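PDB 3PNN: conserved domain protein from Porphyromonas gingivalis, which probably acts as a cytoplasmic glycosyltransferase, using a Rossmann-like alpha/beta/alpha domain in the formation of glycosidic linkages. Local coordinates for residues L8-A13 with I121-F126; V52-H57 with E78-E83. One frame throughout, in Å; residues are numbered along the deposited sequence.

Contact 1. Residues L8-A13 with I121-F126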
# COMPACT_ATOMS: atom_id res chain seq x y z
N LEU A 8 -10.22 5.85 2.16
CA LEU A 8 -9.23 4.77 2.19
C LEU A 8 -9.25 4.01 0.85
O LEU A 8 -10.27 3.43 0.48
CB LEU A 8 -9.50 3.80 3.35
CG LEU A 8 -8.50 2.64 3.44
CD1 LEU A 8 -7.11 3.16 3.80
CD2 LEU A 8 -8.96 1.64 4.48
N PHE A 9 -8.13 4.02 0.14
CA PHE A 9 -8.04 3.42 -1.19
C PHE A 9 -7.21 2.17 -0.99
O PHE A 9 -6.03 2.25 -0.63
CB PHE A 9 -7.35 4.41 -2.14
CG PHE A 9 -7.36 4.01 -3.60
CD1 PHE A 9 -8.03 2.88 -4.04
CD2 PHE A 9 -6.71 4.81 -4.55
CE1 PHE A 9 -8.04 2.53 -5.40
CE2 PHE A 9 -6.73 4.47 -5.90
CZ PHE A 9 -7.40 3.32 -6.32
N VAL A 10 -7.83 1.01 -1.17
CA VAL A 10 -7.17 -0.26 -0.93
C VAL A 10 -6.70 -0.92 -2.23
O VAL A 10 -7.51 -1.17 -3.15
CB VAL A 10 -8.09 -1.24 -0.14
CG1 VAL A 10 -7.39 -2.57 0.07
CG2 VAL A 10 -8.53 -0.62 1.20
N LEU A 11 -5.40 -1.21 -2.31
CA LEU A 11 -4.85 -1.89 -3.48
C LEU A 11 -5.16 -3.39 -3.45
O LEU A 11 -4.41 -4.18 -2.87
CB LEU A 11 -3.33 -1.67 -3.56
CG LEU A 11 -2.90 -0.21 -3.64
CD1 LEU A 11 -1.38 -0.14 -3.73
CD2 LEU A 11 -3.54 0.47 -4.85
N ALA A 12 -6.26 -3.78 -4.09
CA ALA A 12 -6.75 -5.15 -4.01
C ALA A 12 -6.70 -5.88 -5.35
O ALA A 12 -7.30 -6.95 -5.52
CB ALA A 12 -8.17 -5.16 -3.43
N ALA A 13 -5.96 -5.33 -6.31
CA ALA A 13 -6.02 -5.83 -7.67
C ALA A 13 -5.30 -7.17 -7.79
O ALA A 13 -5.52 -7.91 -8.75
CB ALA A 13 -5.45 -4.81 -8.62
N ILE A 121 -3.24 1.95 0.75
CA ILE A 121 -2.65 0.86 1.52
C ILE A 121 -2.75 -0.47 0.78
O ILE A 121 -3.56 -0.62 -0.14
CB ILE A 121 -3.35 0.65 2.91
CG1 ILE A 121 -4.80 0.18 2.75
CG2 ILE A 121 -3.26 1.92 3.77
CD1 ILE A 121 -5.41 -0.43 4.05
N ASN A 122 -1.91 -1.42 1.18
CA ASN A 122 -1.99 -2.78 0.63
C ASN A 122 -3.16 -3.52 1.25
O ASN A 122 -3.64 -3.16 2.35
CB ASN A 122 -0.71 -3.56 0.90
CG ASN A 122 0.48 -3.06 0.11
OD1 ASN A 122 0.33 -2.48 -0.97
ND2 ASN A 122 1.68 -3.30 0.64
N ALA A 123 -3.60 -4.58 0.58
CA ALA A 123 -4.78 -5.33 1.00
C ALA A 123 -4.49 -6.44 2.01
O ALA A 123 -5.40 -6.97 2.64
CB ALA A 123 -5.49 -5.92 -0.22
N ASP A 124 -3.22 -6.81 2.17
CA ASP A 124 -2.90 -7.99 2.98
C ASP A 124 -1.73 -7.72 3.94
O ASP A 124 -1.01 -8.64 4.32
CB ASP A 124 -2.59 -9.17 2.05
CG ASP A 124 -2.85 -10.52 2.70
OD1 ASP A 124 -3.66 -10.61 3.66
OD2 ASP A 124 -2.24 -11.51 2.24
N ASP A 125 -1.54 -6.45 4.29
CA ASP A 125 -0.57 -6.09 5.34
C ASP A 125 -1.31 -5.52 6.55
O ASP A 125 -2.30 -4.81 6.40
CB ASP A 125 0.44 -5.05 4.84
CG ASP A 125 1.47 -5.66 3.89
OD1 ASP A 125 2.42 -6.29 4.37
OD2 ASP A 125 1.29 -5.52 2.67
N PHE A 126 -0.80 -5.83 7.74
CA PHE A 126 -1.34 -5.29 8.98
C PHE A 126 -0.54 -4.06 9.40
O PHE A 126 0.66 -4.16 9.72
CB PHE A 126 -1.36 -6.36 10.08
CG PHE A 126 -1.95 -5.89 11.39
CD1 PHE A 126 -3.29 -6.16 11.71
CD2 PHE A 126 -1.17 -5.21 12.32
CE1 PHE A 126 -3.84 -5.74 12.92
CE2 PHE A 126 -1.71 -4.78 13.54
CZ PHE A 126 -3.05 -5.05 13.84
O HOH W 1 -1.97 -5.68 -1.75
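D125 OD2 is gripped twice: by the amide of N122, whose ND2 lies 3.0 Å from it, and by a hydroxyl of a bound glycerol, probably from the crystallisation liquor. The N122 donor arrives from above the carboxylate plane while keeping the acceptor near its own amide plane. N122 OD1 in turn accepts from N216 ND2, so the amide is held at both ends and its orientation is well defined. The parallel pairing itself, between adjacent strands 7-11 and 118-122 of the Rossmann-like alpha/beta domain, rests on two backbone bonds. L11 N reaches I121 O at 2.9 Å, almost perfectly straight at 175°, and I121 N reaches F9 O at 3.1 Å. At the end of strand 7-11 a water bridges where no direct backbone bond forms, donating to L11 O and accepting from A123 N at 3.0 Å. On the V10/I121 face, I121 places CG1 in the crowded position between N and C (chi1 66°), which lays its chain across L8, CG1 meeting L8 CD1 at 3.9 Å and V10 CG2 alongside. A123 points its methyl at the other strand, with CB 3.9 Å from V10 CG1 and 3.3 Å from L11 O. The apolar pairing of L8, V10, I121 and A123 thus leads into a loop whose D124 and D125 carboxylates bind glycerol, which may mark a pocket at the strand ends.

Contact 2. Residues V52-H57 with E78-E83; sequences VFVIRH and ELVFQE
The imidazole of H57 lies on one face of the F81 ring as an offset stack, planes 6° apart and centroids separated by 3.9 Å. H57 CE1 sits over the phenyl centre, 3.4 Å from F81 CG, while the backbone carbon of R56 meets the F81 ring at its edge, in plane. I55 CD1 approaches F81 CE1 obliquely at 3.7 Å; its chi1 of 62° sets CG1 between N and C, and the chain runs alongside F81 before ending beside L79 CD1. The guanidinium of R56 is engaged at its edge: NE (3.1 Å) and NH2 (3.0 Å) both donate to Q82 OE1, which lies in the guanidinium plane, although both donors stand above the amide carbonyl plane because the two groups are turned 41° apart. Q82 NE2 pairs with H105 ND1, consistent with the amide orientation that the two R56 donors already require. These side chains crown the parallel strands 50-55 and 77-81 of a beta-alpha-beta unit whose connecting helix, 60-71, packs on the F53/I55/L79/F81 face and sets F63 edge-to-face with F53. Four backbone bonds carry the pairing: F53 N to E78 O, V80 N to F53 O, I55 N to V80 O, and Q82 N to I55 O, the last the shortest at 2.8 Å. On the other face V80 CG2 rests 3.7 Å from V54 CB, and V54 CG2 crosses toward Q82 CB. Just beyond the strands, H57 N donates to the syn lone pair of E83 OE2 at 3.0 Å, drawing the carboxylate beside the imidazole, whose ND1 bonds E60; two acidic neighbours would tend to favour a protonated histidine.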
# COMPACT_ATOMS: atom_id res chain seq x y z
N VAL A 52 -12.52 2.73 -1.11
CA VAL A 52 -12.46 2.41 -2.52
C VAL A 52 -11.49 1.23 -2.70
O VAL A 52 -10.36 1.28 -2.19
CB VAL A 52 -11.99 3.62 -3.37
CG1 VAL A 52 -11.79 3.22 -4.84
CG2 VAL A 52 -12.99 4.77 -3.25
N PHE A 53 -11.93 0.19 -3.40
CA PHE A 53 -11.07 -0.95 -3.72
C PHE A 53 -10.78 -0.94 -5.21
O PHE A 53 -11.71 -0.87 -6.01
CB PHE A 53 -11.76 -2.28 -3.39
CG PHE A 53 -12.08 -2.45 -1.92
CD1 PHE A 53 -11.14 -2.99 -1.06
CD2 PHE A 53 -13.31 -2.04 -1.42
CE1 PHE A 53 -11.42 -3.15 0.31
CE2 PHE A 53 -13.61 -2.19 -0.05
CZ PHE A 53 -12.66 -2.74 0.81
N VAL A 54 -9.50 -1.03 -5.58
CA VAL A 54 -9.20 -1.35 -6.97
C VAL A 54 -9.04 -2.87 -7.08
O VAL A 54 -8.23 -3.47 -6.37
CB VAL A 54 -7.96 -0.61 -7.51
CG1 VAL A 54 -6.74 -0.84 -6.62
CG2 VAL A 54 -7.69 -1.02 -8.97
N ILE A 55 -9.84 -3.48 -7.95
CA ILE A 55 -9.78 -4.92 -8.18
C ILE A 55 -9.72 -5.15 -9.69
O ILE A 55 -9.47 -4.21 -10.45
CB ILE A 55 -11.02 -5.64 -7.59
CG1 ILE A 55 -12.31 -5.16 -8.25
CG2 ILE A 55 -11.09 -5.46 -6.06
CD1 ILE A 55 -13.50 -6.13 -8.01
N ARG A 56 -9.94 -6.39 -10.14
CA ARG A 56 -10.08 -6.65 -11.57
C ARG A 56 -11.41 -7.35 -11.84
O ARG A 56 -11.96 -7.99 -10.96
CB ARG A 56 -8.89 -7.46 -12.10
CG ARG A 56 -7.56 -6.83 -11.69
CD ARG A 56 -6.33 -7.45 -12.36
NE ARG A 56 -5.12 -6.81 -11.83
CZ ARG A 56 -4.05 -7.45 -11.37
NH1 ARG A 56 -3.99 -8.78 -11.43
NH2 ARG A 56 -3.03 -6.76 -10.89
N HIS A 57 -11.92 -7.21 -13.06
CA HIS A 57 -13.21 -7.81 -13.39
C HIS A 57 -13.20 -9.33 -13.24
O HIS A 57 -14.22 -9.93 -12.92
CB HIS A 57 -13.63 -7.44 -14.82
CG HIS A 57 -14.05 -6.02 -14.98
ND1 HIS A 57 -15.22 -5.52 -14.44
CD2 HIS A 57 -13.47 -4.98 -15.63
CE1 HIS A 57 -15.33 -4.24 -14.74
NE2 HIS A 57 -14.29 -3.89 -15.46
N GLU A 78 -16.81 1.42 -2.72
CA GLU A 78 -16.89 1.53 -4.18
C GLU A 78 -15.78 0.69 -4.80
O GLU A 78 -14.67 0.60 -4.24
CB GLU A 78 -16.76 3.00 -4.63
CG GLU A 78 -16.56 3.13 -6.14
CD GLU A 78 -16.92 4.50 -6.71
OE1 GLU A 78 -17.04 5.48 -5.94
OE2 GLU A 78 -17.09 4.58 -7.95
N LEU A 79 -16.09 0.06 -5.94
CA LEU A 79 -15.09 -0.68 -6.71
C LEU A 79 -14.63 0.10 -7.95
O LEU A 79 -15.45 0.70 -8.65
CB LEU A 79 -15.66 -2.02 -7.18
CG LEU A 79 -16.15 -2.97 -6.09
CD1 LEU A 79 -16.70 -4.26 -6.72
CD2 LEU A 79 -15.03 -3.26 -5.11
N VAL A 80 -13.32 0.09 -8.19
CA VAL A 80 -12.77 0.52 -9.47
C VAL A 80 -11.94 -0.63 -10.03
O VAL A 80 -11.60 -1.56 -9.30
CB VAL A 80 -11.93 1.83 -9.39
CG1 VAL A 80 -12.81 2.97 -8.88
CG2 VAL A 80 -10.67 1.66 -8.50
N PHE A 81 -11.65 -0.60 -11.32
CA PHE A 81 -11.11 -1.78 -11.99
C PHE A 81 -9.80 -1.52 -12.73
O PHE A 81 -9.72 -0.62 -13.57
CB PHE A 81 -12.15 -2.35 -12.97
CG PHE A 81 -13.41 -2.78 -12.29
CD1 PHE A 81 -13.54 -4.06 -11.80
CD2 PHE A 81 -14.45 -1.87 -12.09
CE1 PHE A 81 -14.70 -4.46 -11.13
CE2 PHE A 81 -15.60 -2.25 -11.44
CZ PHE A 81 -15.73 -3.55 -10.95
N GLN A 82 -8.79 -2.32 -12.43
CA GLN A 82 -7.51 -2.22 -13.14
C GLN A 82 -7.49 -3.19 -14.29
O GLN A 82 -7.48 -4.41 -14.08
CB GLN A 82 -6.33 -2.51 -12.21
CG GLN A 82 -4.97 -2.43 -12.92
CD GLN A 82 -3.81 -2.99 -12.10
OE1 GLN A 82 -3.96 -3.96 -11.36
NE2 GLN A 82 -2.63 -2.38 -12.24
N GLU A 83 -7.49 -2.68 -15.52
CA GLU A 83 -7.39 -3.52 -16.71
C GLU A 83 -6.20 -3.09 -17.57
O GLU A 83 -5.77 -1.94 -17.55
CB GLU A 83 -8.69 -3.49 -17.52
CG GLU A 83 -9.96 -3.85 -16.72
CD GLU A 83 -9.93 -5.25 -16.08
OE1 GLU A 83 -9.29 -6.17 -16.64
OE2 GLU A 83 -10.56 -5.43 -15.00

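Contact 1 and contact 2 have centres 12 Å apart and share the parallel part of a mixed sheet, in the strand order 77-81, 50-55, 7-11, 118-122. Strands 7-11 and 50-55 join them through probable hydrogen bonds, V10 N to V52 O at 2.7 Å and L8 O to V52 N at 2.8 Å. Beyond the strands the link passes to loops: A13 O lies 3.0 Å from R56 CZ, and A13 CB lies 3.2 Å from Q82 OE1. Glycerol molecules lie near both contacts, at the C-terminal ends of these strands, and one of them is hydrogen-bonded to R56 NH2 in contact 2.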